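Local coordinates for replicase polyprotein 1a (Avian infectious bronchitis virus, PDB 3LD1), which is the non-structural protein 2 fragment of the coronavirus replicase polyprotein, of unsettled function, probably acting in infected host cells alongside the viral replication machinery, at residues D301-D306 against C352-V357. The protein carries 3 engineered substitutions. Numbering follows the deposited sequence.
Sequences DLTLLD and CCERVV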
ATOM      1  N   ASP A 301      12.073  41.702 -16.227  1.00 45.51           N
ATOM      2  CA  ASP A 301      13.175  41.929 -17.116  1.00 46.91           C
ATOM      3  C   ASP A 301      13.745  40.641 -17.593  1.00 46.19           C
ATOM      4  O   ASP A 301      14.948  40.582 -17.885  1.00 47.13           O
ATOM      5  CB  ASP A 301      14.274  42.726 -16.381  1.00 48.32           C
ATOM      6  CG  ASP A 301      14.743  42.022 -15.108  1.00 52.03           C
ATOM      7  OD1 ASP A 301      13.934  41.341 -14.452  1.00 57.97           O
ATOM      8  OD2 ASP A 301      15.897  42.150 -14.730  1.00 55.94           O
ATOM      9  N   LEU A 302      12.929  39.591 -17.665  1.00 45.86           N
ATOM     10  CA  LEU A 302      13.491  38.294 -18.062  1.00 44.74           C
ATOM     11  C   LEU A 302      12.687  37.546 -19.084  1.00 44.98           C
ATOM     12  O   LEU A 302      11.500  37.739 -19.203  1.00 45.92           O
ATOM     13  CB  LEU A 302      13.761  37.431 -16.875  1.00 43.27           C
ATOM     14  CG  LEU A 302      14.858  37.846 -15.913  1.00 43.82           C
ATOM     15  CD1 LEU A 302      14.653  37.312 -14.467  1.00 45.24           C
ATOM     16  CD2 LEU A 302      16.132  37.257 -16.411  1.00 41.37           C
ATOM     17  N   THR A 303      13.353  36.697 -19.834  1.00 44.77           N
ATOM     18  CA  THR A 303      12.704  35.850 -20.786  1.00 46.31           C
ATOM     19  C   THR A 303      13.026  34.414 -20.426  1.00 46.13           C
ATOM     20  O   THR A 303      14.162  34.101 -20.051  1.00 46.80           O
ATOM     21  CB  THR A 303      13.207  36.135 -22.204  1.00 46.06           C
ATOM     22  OG1 THR A 303      14.603  36.404 -22.145  1.00 49.94           O
ATOM     23  CG2 THR A 303      12.551  37.418 -22.755  1.00 49.83           C
ATOM     24  N   LEU A 304      12.003  33.565 -20.534  1.00 46.89           N
ATOM     25  CA  LEU A 304      12.046  32.152 -20.272  1.00 46.65           C
ATOM     26  C   LEU A 304      12.554  31.452 -21.502  1.00 47.75           C
ATOM     27  O   LEU A 304      11.961  31.535 -22.541  1.00 47.58           O
ATOM     28  CB  LEU A 304      10.627  31.652 -20.022  1.00 46.29           C
ATOM     29  CG  LEU A 304      10.309  30.476 -19.079  1.00 45.14           C
ATOM     30  CD1 LEU A 304       9.133  29.635 -19.529  1.00 38.19           C
ATOM     31  CD2 LEU A 304      11.490  29.586 -18.881  1.00 43.75           C
ATOM     32  N   LEU A 305      13.643  30.740 -21.363  1.00 49.36           N
ATOM     33  CA  LEU A 305      14.117  29.919 -22.407  1.00 52.23           C
ATOM     34  C   LEU A 305      13.491  28.551 -22.283  1.00 54.77           C
ATOM     35  O   LEU A 305      13.162  28.075 -21.185  1.00 55.02           O
ATOM     36  CB  LEU A 305      15.608  29.764 -22.258  1.00 52.03           C
ATOM     37  CG  LEU A 305      16.404  31.055 -22.410  1.00 53.42           C
ATOM     38  CD1 LEU A 305      17.833  30.822 -21.893  1.00 51.60           C
ATOM     39  CD2 LEU A 305      16.398  31.542 -23.890  1.00 54.92           C
ATOM     40  N   ASP A 306      13.352  27.889 -23.410  1.00 57.38           N
ATOM     41  CA  ASP A 306      12.800  26.561 -23.407  1.00 60.78           C
ATOM     42  C   ASP A 306      13.923  25.575 -23.032  1.00 61.10           C
ATOM     43  O   ASP A 306      14.510  24.981 -23.926  1.00 62.48           O
ATOM     44  CB  ASP A 306      12.274  26.324 -24.821  1.00 61.97           C
ATOM     45  CG  ASP A 306      11.790  24.901 -25.050  1.00 67.81           C
ATOM     46  OD1 ASP A 306      10.610  24.746 -25.470  1.00 72.74           O
ATOM     47  OD2 ASP A 306      12.594  23.937 -24.870  1.00 70.94           O
ATOM     48  N   CYS A 352      16.242  27.714 -17.630  1.00 47.92           N
ATOM     49  CA  CYS A 352      17.129  28.842 -17.816  1.00 48.77           C
ATOM     50  C   CYS A 352      16.380  30.055 -18.263  1.00 49.92           C
ATOM     51  O   CYS A 352      15.374  29.943 -19.002  1.00 48.84           O
ATOM     52  CB  CYS A 352      18.135  28.549 -18.892  1.00 48.91           C
ATOM     53  SG  CYS A 352      19.091  27.090 -18.592  1.00 53.32           S
ATOM     54  N   CYS A 353      16.927  31.205 -17.848  1.00 51.04           N
ATOM     55  CA  CYS A 353      16.502  32.541 -18.314  1.00 53.06           C
ATOM     56  C   CYS A 353      17.632  33.441 -18.937  1.00 55.57           C
ATOM     57  O   CYS A 353      18.830  33.285 -18.636  1.00 55.38           O
ATOM     58  CB  CYS A 353      15.862  33.300 -17.120  1.00 53.43           C
ATOM     59  SG  CYS A 353      14.208  32.636 -16.564  1.00 47.16           S
ATOM     60  N   GLU A 354      17.234  34.409 -19.765  1.00 58.38           N
ATOM     61  CA  GLU A 354      18.154  35.435 -20.299  1.00 60.59           C
ATOM     62  C   GLU A 354      17.605  36.725 -19.854  1.00 61.84           C
ATOM     63  O   GLU A 354      16.375  36.909 -19.884  1.00 61.56           O
ATOM     64  CB  GLU A 354      17.975  35.533 -21.782  1.00 60.61           C
ATOM     65  CG  GLU A 354      19.162  35.371 -22.615  1.00 63.77           C
ATOM     66  CD  GLU A 354      18.687  34.846 -23.941  1.00 66.79           C
ATOM     67  OE1 GLU A 354      19.152  33.769 -24.382  1.00 69.22           O
ATOM     68  OE2 GLU A 354      17.758  35.481 -24.491  1.00 67.62           O
ATOM     69  N   ARG A 355      18.484  37.659 -19.522  1.00 64.13           N
ATOM     70  CA  ARG A 355      18.035  39.033 -19.357  1.00 66.59           C
ATOM     71  C   ARG A 355      17.665  39.585 -20.748  1.00 67.73           C
ATOM     72  O   ARG A 355      18.332  39.262 -21.742  1.00 67.67           O
ATOM     73  CB  ARG A 355      19.103  39.865 -18.663  1.00 66.61           C
ATOM     74  CG  ARG A 355      18.524  40.979 -17.779  1.00 69.61           C
ATOM     75  CD  ARG A 355      19.666  41.771 -17.164  1.00 75.05           C
ATOM     76  NE  ARG A 355      20.776  40.848 -16.892  1.00 79.37           N
ATOM     77  CZ  ARG A 355      21.634  40.960 -15.880  1.00 80.01           C
ATOM     78  NH1 ARG A 355      21.532  41.983 -15.030  1.00 79.37           N
ATOM     79  NH2 ARG A 355      22.594  40.040 -15.737  1.00 79.74           N
ATOM     80  N   VAL A 356      16.570  40.346 -20.822  1.00 69.13           N
ATOM     81  CA  VAL A 356      16.121  40.957 -22.074  1.00 71.00           C
ATOM     82  C   VAL A 356      17.206  41.791 -22.778  1.00 72.61           C
ATOM     83  O   VAL A 356      17.932  42.564 -22.114  1.00 72.37           O
ATOM     84  CB  VAL A 356      14.970  41.932 -21.804  1.00 70.93           C
ATOM     85  CG1 VAL A 356      13.693  41.180 -21.533  1.00 71.27           C
ATOM     86  CG2 VAL A 356      15.331  42.921 -20.630  1.00 71.37           C
ATOM     87  N   VAL A 357      17.294  41.655 -24.109  1.00 74.31           N
ATOM     88  CA  VAL A 357      18.116  42.558 -24.976  1.00 76.05           C
ATOM     89  C   VAL A 357      17.414  43.877 -25.448  1.00 76.61           C
ATOM     90  O   VAL A 357      16.254  43.881 -25.857  1.00 76.57           O
ATOM     91  CB  VAL A 357      18.740  41.794 -26.212  1.00 76.57           C
ATOM     92  CG1 VAL A 357      20.229  41.452 -25.970  1.00 76.37           C
ATOM     93  CG2 VAL A 357      17.895  40.511 -26.598  1.00 76.74           C
TER
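Thr303 turns OG1 into the position between its backbone N and carbonyl carbon (chi1 38°), which carries the hydroxyl over Glu354 of the partner strand, while Leu305 sets CG anti to its own carbonyl carbon (chi1 -64°), beside its backbone N and close to O of Cys352. OG1 of Thr303 donates to O of Glu354 at 2.9 Å, from above the carbonyl plane. The same oxygen also takes N-H of Thr303 (N to O 3.0 Å), so one residue grips it twice. Threonine suits the place, being beta-branched and carrying a hydroxyl. The return bond, Glu354 N to Thr303 O at 3.1 Å, completes an antiparallel hydrogen-bonded pair. Two residues along, Leu305 N bonds to Cys352 O at 3.0 Å; at the other end Val356 N meets Asp301 O only weakly, at 3.4 Å, where the ladder gives out.

Leu305 points toward the partner strand, where its CD2 lies 3.6 Å from OE1 of Glu354, the two side chains crossing at about a right angle; the aliphatic leucine thus lies against a carboxylate on the surface. CD1 of Leu305 packs on CB of Cys352 at 3.8 Å. Leu302 sends CD2 to CB of Cys353, 4.0 Å away, and these compact apolar groups suit a buried position. Asp301 runs beside Arg355, yet its OD2 forms a salt bridge with Arg299 instead.

The pair joins strand 302-308 to the end of strand 345-355 in a mixed sheet near the C-terminus, and Phe336 of strand 335-342 touches Leu302, Cys353 and Arg355.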